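Local coordinates for protein glycosyltransferase (Streptomyces halstedii, PDB 3WAD) that belongs to the GT-B clan of glycosyltransferases, enzymes built from two Rossmann-like domains, and resembles the erythromycin biosynthesis protein CIII family, at residues Pro37-Val40 / Gln41-Ser44; Asp178-Ala181 / Asp182-Ala185; Ala194-Glu197 / Ser198-Thr201; Ala282-Ser285 / Ala286-Ala290; His308-Leu311 / Pro312-Ala316. All blocks are in the same frame, centred on the assembly; numbering follows the deposited sequence.

Contact 1 of 5, residues Pro37-Val40 / Gln41-Ser44; sequences PDNV and QAIS
The carbonyl oxygen of V40 takes the shortest direct bond between 37-40 and 41-44: S44 N lies 2.9 Å from V40 O, and its N-H points almost straight at the acceptor (179°). One residue earlier the same i to i+4 pattern is a little more bent, with I43 N 3.1 Å from N39 O. Two waters prolong the turn toward its start. One gives a hydrogen to P37 O and accepts from Q41 N at 2.9 Å; the other gives to D38 O and accepts from A42 N at 2.9 Å, so two amides of the first turn are met by solvent oxygen that in turn holds carbonyls of the preceding loop.

Among the side chains, N39 has a chi1 of -152°, well off 180°, which sets the amide alongside A42: N39 OD1 comes within 3.4 Å of A42 CB, while ND2 is bonded to S35 at the end of strand 30-35. I43 folds its CG1 and CD1 back along the helix, and I43 CG1 packs 3.5 Å from N39 O. V40 and I43 both pack on strand 49-52, and V40 also meets V234 of the second subunit. In this Rossmann-like half, the turn joins strand 30-35 to helix 40-44, and its chemistry implies a helix start in which water meets the amides of Q41 and A42, between direct backbone bonds at V40 N and at I43 and S44 N.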
# COMPACT_ATOMS: atom_id res chain seq x y z
N PRO B 37 -4.46 -9.77 -16.50
CA PRO B 37 -5.40 -8.62 -16.44
C PRO B 37 -6.44 -8.77 -15.35
O PRO B 37 -6.79 -7.76 -14.68
CB PRO B 37 -6.03 -8.60 -17.84
CG PRO B 37 -5.00 -9.25 -18.75
CD PRO B 37 -4.22 -10.23 -17.88
N ASP B 38 -6.91 -10.01 -15.11
CA ASP B 38 -7.88 -10.22 -14.06
C ASP B 38 -7.36 -10.01 -12.65
O ASP B 38 -8.13 -10.07 -11.70
CB ASP B 38 -8.63 -11.61 -14.18
CG ASP B 38 -7.70 -12.80 -14.31
OD1 ASP B 38 -6.58 -12.72 -14.87
OD2 ASP B 38 -8.11 -13.87 -13.82
N ASN B 39 -6.06 -9.77 -12.47
CA ASN B 39 -5.59 -9.49 -11.11
C ASN B 39 -5.41 -7.98 -10.96
O ASN B 39 -5.05 -7.54 -9.90
CB ASN B 39 -4.24 -10.20 -10.79
CG ASN B 39 -4.06 -10.51 -9.30
OD1 ASN B 39 -5.00 -10.55 -8.54
ND2 ASN B 39 -2.81 -10.79 -8.91
N VAL B 40 -5.71 -7.18 -11.98
CA VAL B 40 -5.45 -5.75 -11.88
C VAL B 40 -6.25 -5.05 -10.79
O VAL B 40 -5.75 -4.25 -10.00
CB VAL B 40 -5.55 -5.06 -13.26
CG1 VAL B 40 -5.78 -3.49 -13.09
CG2 VAL B 40 -4.28 -5.39 -14.13
N GLN B 41 -7.51 -5.38 -10.68
CA GLN B 41 -8.26 -4.72 -9.67
C GLN B 41 -7.70 -4.97 -8.25
O GLN B 41 -7.73 -4.04 -7.36
CB GLN B 41 -9.74 -5.19 -9.74
CG GLN B 41 -10.60 -4.50 -8.64
CD GLN B 41 -10.64 -3.03 -8.86
OE1 GLN B 41 -10.90 -2.59 -9.96
NE2 GLN B 41 -10.36 -2.23 -7.81
N ALA B 42 -7.34 -6.22 -7.98
CA ALA B 42 -6.75 -6.59 -6.70
C ALA B 42 -5.42 -5.81 -6.47
O ALA B 42 -5.13 -5.42 -5.34
CB ALA B 42 -6.48 -8.11 -6.61
N ILE B 43 -4.62 -5.63 -7.53
CA ILE B 43 -3.35 -4.92 -7.32
C ILE B 43 -3.68 -3.48 -6.98
O ILE B 43 -3.09 -2.89 -6.07
CB ILE B 43 -2.45 -4.97 -8.58
CG1 ILE B 43 -1.95 -6.41 -8.84
CG2 ILE B 43 -1.25 -4.03 -8.35
CD1 ILE B 43 -1.55 -6.74 -10.25
N SER B 44 -4.64 -2.90 -7.70
CA SER B 44 -5.15 -1.57 -7.31
C SER B 44 -5.68 -1.41 -5.93
O SER B 44 -5.39 -0.39 -5.27
CB SER B 44 -6.21 -1.07 -8.31
OG SER B 44 -5.51 -0.73 -9.46
O HOH W 1 -9.02 -7.04 -12.57
O HOH W 2 -8.55 -8.39 -9.44

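Contact 2 of 5, residues Asp178-Ala181 / Asp182-Ala185; sequences DPLA and DWLA
Backbone bonds come first, and four of them join 178-181 to 182-185 in the regular i to i+4 pattern. D182 N reaches D178 O at 3.1 Å and W183 N reaches P179 O at 2.9 Å, followed by L184 N on L180 O and A185 N on A181 O. D178 O serves twice, since A181 N also donates to it.

The capping bonds belong to D178, the N-cap of helix 179-188. Its chi1 of -177° carries the carboxylate round to the helix start, where D178 OD1 accepts weakly from L180 N at 2.9 Å and also weakly from A181 N at 3.4 Å. D178 OD2 makes a salt bridge with R161 of helix 156-168, which ties the cap to a second helix of the N-terminal Rossmann-like domain. A water joins the backbone N of D178 to the D182 carboxylate, accepting from the former and giving a hydrogen to D182 OD1 at 2.8 Å.

Apolar contacts run along the buried side. L180 CD2 meets the W183 ring obliquely, 4.3 Å from W183 CE3, and L184 CD2 lies over one face of the indole, 3.7 Å above its plane and displaced toward the rim. The indole NE1 bonds E104 of helix 89-106, fixing the rotation of the ring, while Y134 meets it with planes about 60° apart.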
# COMPACT_ATOMS: atom_id res chain seq x y z
N ASP B 178 14.98 -35.01 -16.81
CA ASP B 178 14.55 -33.99 -15.91
C ASP B 178 13.40 -33.16 -16.56
O ASP B 178 13.66 -32.28 -17.38
CB ASP B 178 15.75 -33.10 -15.57
CG ASP B 178 15.42 -32.04 -14.58
OD1 ASP B 178 14.22 -31.81 -14.29
OD2 ASP B 178 16.35 -31.41 -14.04
N PRO B 179 12.14 -33.46 -16.19
CA PRO B 179 11.04 -32.69 -16.79
C PRO B 179 11.12 -31.20 -16.55
O PRO B 179 10.64 -30.43 -17.37
CB PRO B 179 9.76 -33.27 -16.14
CG PRO B 179 10.23 -34.72 -15.64
CD PRO B 179 11.67 -34.50 -15.22
N LEU B 180 11.73 -30.77 -15.46
CA LEU B 180 11.82 -29.34 -15.22
C LEU B 180 12.82 -28.68 -16.24
O LEU B 180 12.69 -27.47 -16.58
CB LEU B 180 12.22 -29.04 -13.78
CG LEU B 180 11.32 -29.50 -12.63
CD1 LEU B 180 11.60 -28.70 -11.35
CD2 LEU B 180 9.85 -29.34 -13.01
N ALA B 181 13.81 -29.46 -16.68
CA ALA B 181 14.82 -28.93 -17.57
C ALA B 181 14.21 -28.88 -18.92
O ALA B 181 14.46 -27.96 -19.68
CB ALA B 181 16.10 -29.84 -17.58
N ASP B 182 13.44 -29.89 -19.28
CA ASP B 182 12.83 -29.89 -20.59
C ASP B 182 11.81 -28.73 -20.63
O ASP B 182 11.76 -27.97 -21.60
CB ASP B 182 12.15 -31.19 -20.87
CG ASP B 182 13.14 -32.36 -21.06
OD1 ASP B 182 14.35 -32.14 -20.88
OD2 ASP B 182 12.68 -33.49 -21.34
N TRP B 183 11.00 -28.60 -19.58
CA TRP B 183 9.99 -27.52 -19.52
C TRP B 183 10.59 -26.14 -19.64
O TRP B 183 10.21 -25.42 -20.52
CB TRP B 183 9.15 -27.62 -18.27
CG TRP B 183 8.26 -26.43 -18.05
CD1 TRP B 183 7.42 -25.77 -18.97
CD2 TRP B 183 8.01 -25.84 -16.79
NE1 TRP B 183 6.74 -24.75 -18.32
CE2 TRP B 183 7.08 -24.78 -16.99
CE3 TRP B 183 8.51 -26.08 -15.50
CZ2 TRP B 183 6.67 -23.96 -15.94
CZ3 TRP B 183 8.08 -25.29 -14.47
CH2 TRP B 183 7.14 -24.26 -14.69
N LEU B 184 11.55 -25.83 -18.77
CA LEU B 184 12.09 -24.49 -18.64
C LEU B 184 13.10 -24.11 -19.73
O LEU B 184 13.18 -22.92 -20.07
CB LEU B 184 12.68 -24.24 -17.25
CG LEU B 184 11.69 -24.23 -16.09
CD1 LEU B 184 12.41 -24.17 -14.75
CD2 LEU B 184 10.69 -23.04 -16.19
N ALA B 185 13.81 -25.08 -20.30
CA ALA B 185 14.60 -24.81 -21.51
C ALA B 185 13.65 -24.38 -22.65
O ALA B 185 13.89 -23.37 -23.37
CB ALA B 185 15.40 -26.04 -21.92
O HOH W 3 15.95 -33.80 -19.37

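Contact 3 of 5, residues Ala194-Glu197 / Ser198-Thr201; sequences AFTE and SLVT
The ring of F195 takes V200 at its edge: V200 CG2 lies near the ring plane, 3.7 Å from F195 CE1. L199 CD1 approaches the same ring obliquely, 4.2 Å from F195 CD1, as the two side chains run past each other in opposite senses. A chi1 of -177° swings the phenyl group of F195 away from the backbone N and places it beside V200 and L199, where it also packs on A181, L184 and A185 of helix 179-188.

Along the polar side, T196 OG1 and S198 OG share a 2.8 Å hydrogen bond whose direction is not settled. Both hydroxyls sit between backbone N and carbonyl carbon, T196 at chi1 44°, and this turns them to each other across the start of helix 198-201. S198 OG has a second, weak partner in E141. The backbone closes with L199 N 3.0 Å from T196 O and V200 N 3.0 Å from E197 O, and T201 N adds a longer, weak bond to E197 O.

E197 bends at chi2 so that its carboxylate passes beside V200. OE1 forms a salt bridge with R161, and OE2 accepts from N165 as well as from a water, 2.6 Å from E197 OE2, that also bonds T201 OG1. Held by several donors, this carboxylate is probably kept ionised, while the phenyl group beside V200 and L199 adds an apolar grip on the short helix.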
# COMPACT_ATOMS: atom_id res chain seq x y z
N ALA B 194 18.65 -19.83 -21.44
CA ALA B 194 19.18 -21.20 -21.39
C ALA B 194 18.71 -21.81 -20.09
O ALA B 194 18.70 -21.10 -19.07
CB ALA B 194 20.74 -21.15 -21.43
N PHE B 195 18.36 -23.10 -20.05
CA PHE B 195 18.18 -23.73 -18.71
C PHE B 195 19.38 -23.63 -17.77
O PHE B 195 20.47 -24.09 -18.13
CB PHE B 195 17.73 -25.18 -18.79
CG PHE B 195 17.48 -25.76 -17.43
CD1 PHE B 195 16.30 -25.41 -16.71
CD2 PHE B 195 18.45 -26.60 -16.82
CE1 PHE B 195 16.07 -25.91 -15.42
CE2 PHE B 195 18.22 -27.14 -15.51
CZ PHE B 195 17.04 -26.78 -14.81
N THR B 196 19.22 -23.01 -16.60
CA THR B 196 20.14 -23.19 -15.49
C THR B 196 19.26 -23.65 -14.34
O THR B 196 18.03 -23.41 -14.36
CB THR B 196 20.72 -21.85 -15.01
OG1 THR B 196 19.67 -20.85 -14.94
CG2 THR B 196 21.84 -21.36 -15.95
N GLU B 197 19.88 -24.18 -13.29
CA GLU B 197 19.16 -24.61 -12.12
C GLU B 197 18.54 -23.40 -11.39
O GLU B 197 17.54 -23.50 -10.68
CB GLU B 197 20.06 -25.45 -11.20
CG GLU B 197 19.39 -26.00 -9.92
CD GLU B 197 18.22 -27.02 -10.16
OE1 GLU B 197 18.08 -27.55 -11.28
OE2 GLU B 197 17.44 -27.32 -9.20
N SER B 198 19.12 -22.24 -11.59
CA SER B 198 18.62 -21.07 -10.95
C SER B 198 17.24 -20.68 -11.54
O SER B 198 16.50 -19.95 -10.91
CB SER B 198 19.65 -19.95 -11.09
OG SER B 198 19.62 -19.60 -12.45
N LEU B 199 16.85 -21.23 -12.69
CA LEU B 199 15.49 -21.00 -13.24
C LEU B 199 14.42 -21.72 -12.38
O LEU B 199 13.24 -21.34 -12.37
CB LEU B 199 15.34 -21.51 -14.70
CG LEU B 199 16.18 -20.69 -15.71
CD1 LEU B 199 15.94 -21.27 -17.05
CD2 LEU B 199 15.80 -19.18 -15.69
N VAL B 200 14.86 -22.77 -11.70
CA VAL B 200 13.95 -23.57 -10.91
C VAL B 200 13.70 -22.96 -9.57
O VAL B 200 12.54 -22.91 -9.11
CB VAL B 200 14.50 -25.02 -10.68
CG1 VAL B 200 13.60 -25.70 -9.66
CG2 VAL B 200 14.49 -25.80 -12.03
N THR B 201 14.77 -22.49 -8.92
CA THR B 201 14.62 -22.02 -7.56
C THR B 201 15.02 -20.58 -7.23
O THR B 201 14.86 -20.17 -6.05
CB THR B 201 15.31 -22.98 -6.61
OG1 THR B 201 16.64 -23.19 -7.09
CG2 THR B 201 14.49 -24.40 -6.51
O HOH W 4 17.51 -26.10 -6.87

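Contact 4 of 5, residues Ala282-Ser285 / Ala286-Ala290; sequences ATFS and AEQVA
Q288 reaches back from the first turn of helix 286-292 to S285. Its CB lies 3.9 Å from S285 CB, and its CG leans to 3.2 Å from S285 OG. Beyond CG the chain is extended (chi2 175°), which brings Q288 CD to 3.1 Å from S285 OG and delivers OE1 to the strand end. There Q288 OE1 accepts from S285 N at 2.7 Å, the donor tilted only 15° from the amide carbonyl plane, and weakly from S285 OG at 2.9 Å. The same oxygen lies at the edge of the F284 ring, near its plane and 3.6 Å from F284 CD1, with the ring and amide planes 86° apart. NE2 makes a weak bond to the carbonyl of G253.

S285 is the N-cap residue, but only the reciprocal half of a capping box is present: the side chain three residues on, Q288, accepts from the N-cap N-H, while S285 OG caps no amide. A weak bond from V289 N to S285 O, 3.3 Å, begins the helix.

The turn joins strand 279-283 to helix 286-292 in a beta-alpha-beta unit completed by the parallel strand 299-302; F284 packs between L250 of strand 247-251 and A301 of strand 299-302.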
# COMPACT_ATOMS: atom_id res chain seq x y z
N ALA B 282 -17.73 -15.73 13.88
CA ALA B 282 -17.65 -16.80 12.86
C ALA B 282 -17.86 -16.22 11.47
O ALA B 282 -18.74 -15.42 11.26
CB ALA B 282 -18.67 -17.86 13.12
N THR B 283 -17.02 -16.60 10.52
CA THR B 283 -17.21 -16.20 9.16
C THR B 283 -18.02 -17.28 8.40
O THR B 283 -17.65 -18.46 8.37
CB THR B 283 -15.87 -15.79 8.46
OG1 THR B 283 -15.00 -16.92 8.37
CG2 THR B 283 -15.14 -14.71 9.26
N PHE B 284 -19.14 -16.85 7.83
CA PHE B 284 -20.05 -17.72 7.09
C PHE B 284 -20.64 -17.05 5.83
O PHE B 284 -20.95 -15.88 5.85
CB PHE B 284 -21.23 -18.11 8.01
CG PHE B 284 -20.88 -19.09 9.08
CD1 PHE B 284 -20.19 -20.25 8.78
CD2 PHE B 284 -21.27 -18.86 10.39
CE1 PHE B 284 -19.89 -21.19 9.81
CE2 PHE B 284 -20.95 -19.80 11.44
CZ PHE B 284 -20.26 -20.95 11.12
N SER B 285 -20.82 -17.82 4.75
CA SER B 285 -21.68 -17.42 3.61
C SER B 285 -23.06 -16.91 4.03
O SER B 285 -23.46 -17.00 5.20
CB SER B 285 -21.98 -18.65 2.74
OG SER B 285 -20.86 -19.50 2.62
N ALA B 286 -23.80 -16.38 3.05
CA ALA B 286 -25.27 -16.24 3.15
C ALA B 286 -25.91 -17.65 3.06
O ALA B 286 -26.90 -17.95 3.74
CB ALA B 286 -25.79 -15.33 2.04
N GLU B 287 -25.32 -18.48 2.19
CA GLU B 287 -25.69 -19.89 2.01
C GLU B 287 -25.63 -20.69 3.32
O GLU B 287 -26.57 -21.46 3.63
CB GLU B 287 -24.75 -20.57 0.98
CG GLU B 287 -24.79 -20.01 -0.45
CD GLU B 287 -24.18 -18.60 -0.58
OE1 GLU B 287 -24.93 -17.62 -0.85
OE2 GLU B 287 -22.94 -18.46 -0.41
N GLN B 288 -24.52 -20.51 4.05
CA GLN B 288 -24.22 -21.25 5.28
C GLN B 288 -25.01 -20.76 6.45
O GLN B 288 -25.37 -21.52 7.34
CB GLN B 288 -22.75 -21.12 5.63
CG GLN B 288 -21.87 -21.77 4.64
CD GLN B 288 -20.43 -21.52 4.96
OE1 GLN B 288 -20.00 -20.39 5.23
NE2 GLN B 288 -19.65 -22.58 4.91
N VAL B 289 -25.27 -19.47 6.48
CA VAL B 289 -26.03 -18.91 7.57
C VAL B 289 -27.50 -19.39 7.45
O VAL B 289 -28.19 -19.56 8.48
CB VAL B 289 -25.89 -17.37 7.59
CG1 VAL B 289 -26.70 -16.73 6.46
CG2 VAL B 289 -26.23 -16.80 8.99
N ALA B 290 -27.93 -19.63 6.20
CA ALA B 290 -29.24 -20.23 5.86
C ALA B 290 -29.27 -21.70 6.26
O ALA B 290 -30.16 -22.12 7.01
CB ALA B 290 -29.56 -20.06 4.35

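Contact 5 of 5, residues His308-Leu311 / Pro312-Ala316; sequences HALL and PSCAA
P312 fits its ring against the turn 308-311: P312 CG comes to 3.5 Å from H308 O, and P312 CD to 3.2 Å from the same oxygen. Having no N-H, the proline gives H308 O a CH2 group where a regular helix would bring an amide, so that i to i+4 backbone bond cannot form and the ring takes the place of the amide.

The sulfur of C314 is the second bump. With SG anti to the carbonyl carbon (chi1 -74°), it is directed back between two leucines, 3.8 Å from L310 CG, while C314 CB rests 4.1 Å from L311 CD2. L310 (chi1 -178°) and L311, with CG beside the backbone N, each lend a branch to the hollow.

Polar bonds hold this shape closed. L310 O is gripped twice by S313, whose N lies 3.1 Å away and whose OG lies 3.0 Å away in the carbonyl plane; OG also has a weak bond with R247. C314 N donates to L311 O at 3.0 Å.

The turn leads from helix 307-310 to strand 314-319, which itself bends at A315. It lies next to strand 247-251, where L310 and C314 both touch R247 and C249. L311 and P312 pack on helix 323-332, and H308 meets T49 of the second subunit.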
# COMPACT_ATOMS: atom_id res chain seq x y z
N HIS B 308 -6.41 -8.74 11.84
CA HIS B 308 -5.51 -7.92 12.62
C HIS B 308 -6.33 -7.02 13.49
O HIS B 308 -5.83 -6.63 14.49
CB HIS B 308 -4.60 -7.08 11.73
CG HIS B 308 -5.35 -6.29 10.70
ND1 HIS B 308 -5.58 -4.93 10.81
CD2 HIS B 308 -5.93 -6.68 9.55
CE1 HIS B 308 -6.28 -4.52 9.77
NE2 HIS B 308 -6.50 -5.56 8.98
N ALA B 309 -7.61 -6.71 13.18
CA ALA B 309 -8.40 -5.91 14.20
C ALA B 309 -9.03 -6.79 15.26
O ALA B 309 -9.12 -6.39 16.45
CB ALA B 309 -9.49 -5.03 13.59
N LEU B 310 -9.40 -7.99 14.83
CA LEU B 310 -10.04 -9.00 15.69
C LEU B 310 -9.05 -9.74 16.62
O LEU B 310 -9.26 -9.80 17.83
CB LEU B 310 -10.85 -10.03 14.83
CG LEU B 310 -11.63 -11.12 15.60
CD1 LEU B 310 -12.68 -10.58 16.58
CD2 LEU B 310 -12.30 -12.05 14.57
N LEU B 311 -7.99 -10.32 16.06
CA LEU B 311 -7.18 -11.25 16.85
C LEU B 311 -6.57 -10.71 18.16
O LEU B 311 -6.37 -11.48 19.06
CB LEU B 311 -6.11 -11.96 16.01
CG LEU B 311 -6.64 -12.98 15.01
CD1 LEU B 311 -5.45 -13.49 14.32
CD2 LEU B 311 -7.41 -14.14 15.74
N PRO B 312 -6.21 -9.40 18.25
CA PRO B 312 -5.68 -8.88 19.57
C PRO B 312 -6.59 -9.14 20.79
O PRO B 312 -6.13 -9.16 21.94
CB PRO B 312 -5.55 -7.39 19.32
CG PRO B 312 -5.25 -7.33 17.82
CD PRO B 312 -6.20 -8.32 17.24
N SER B 313 -7.88 -9.31 20.54
CA SER B 313 -8.79 -9.62 21.61
C SER B 313 -9.23 -11.10 21.67
O SER B 313 -10.16 -11.41 22.39
CB SER B 313 -10.03 -8.71 21.48
OG SER B 313 -10.80 -9.04 20.34
N CYS B 314 -8.58 -12.03 20.96
CA CYS B 314 -9.12 -13.42 20.88
C CYS B 314 -8.30 -14.37 21.69
O CYS B 314 -7.10 -14.30 21.61
CB CYS B 314 -9.13 -13.98 19.45
SG CYS B 314 -10.42 -13.25 18.50
N ALA B 315 -8.94 -15.30 22.39
CA ALA B 315 -8.19 -16.35 23.10
C ALA B 315 -7.86 -17.51 22.15
O ALA B 315 -7.01 -18.33 22.47
CB ALA B 315 -9.00 -16.89 24.35
N ALA B 316 -8.54 -17.61 21.01
CA ALA B 316 -8.25 -18.74 20.10
C ALA B 316 -8.72 -18.44 18.69
O ALA B 316 -9.63 -17.63 18.50
CB ALA B 316 -8.87 -20.03 20.64

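How the contacts relate
All five contacts are local and lie in series, so none nests in or crosses another. Contact 1 closes the turn between strand 30-35 and helix 40-44 in the N-terminal sheet domain. Contact 2 starts helix 179-188, and contact 3 starts helix 198-201 after the next loop; their centres are 9 Å apart, and they touch where L184 CD1 packs 3.8 Å from V200 CG2. The chain then passes to the C-terminal domain, where contact 4 leads out of strand 279-283 and contact 5 into strand 314-319 of the same parallel sheet, nearest atoms about 7 Å apart. Contacts 2 and 4 lie on opposite sides of the chain's centre, their centres about 45 Å apart.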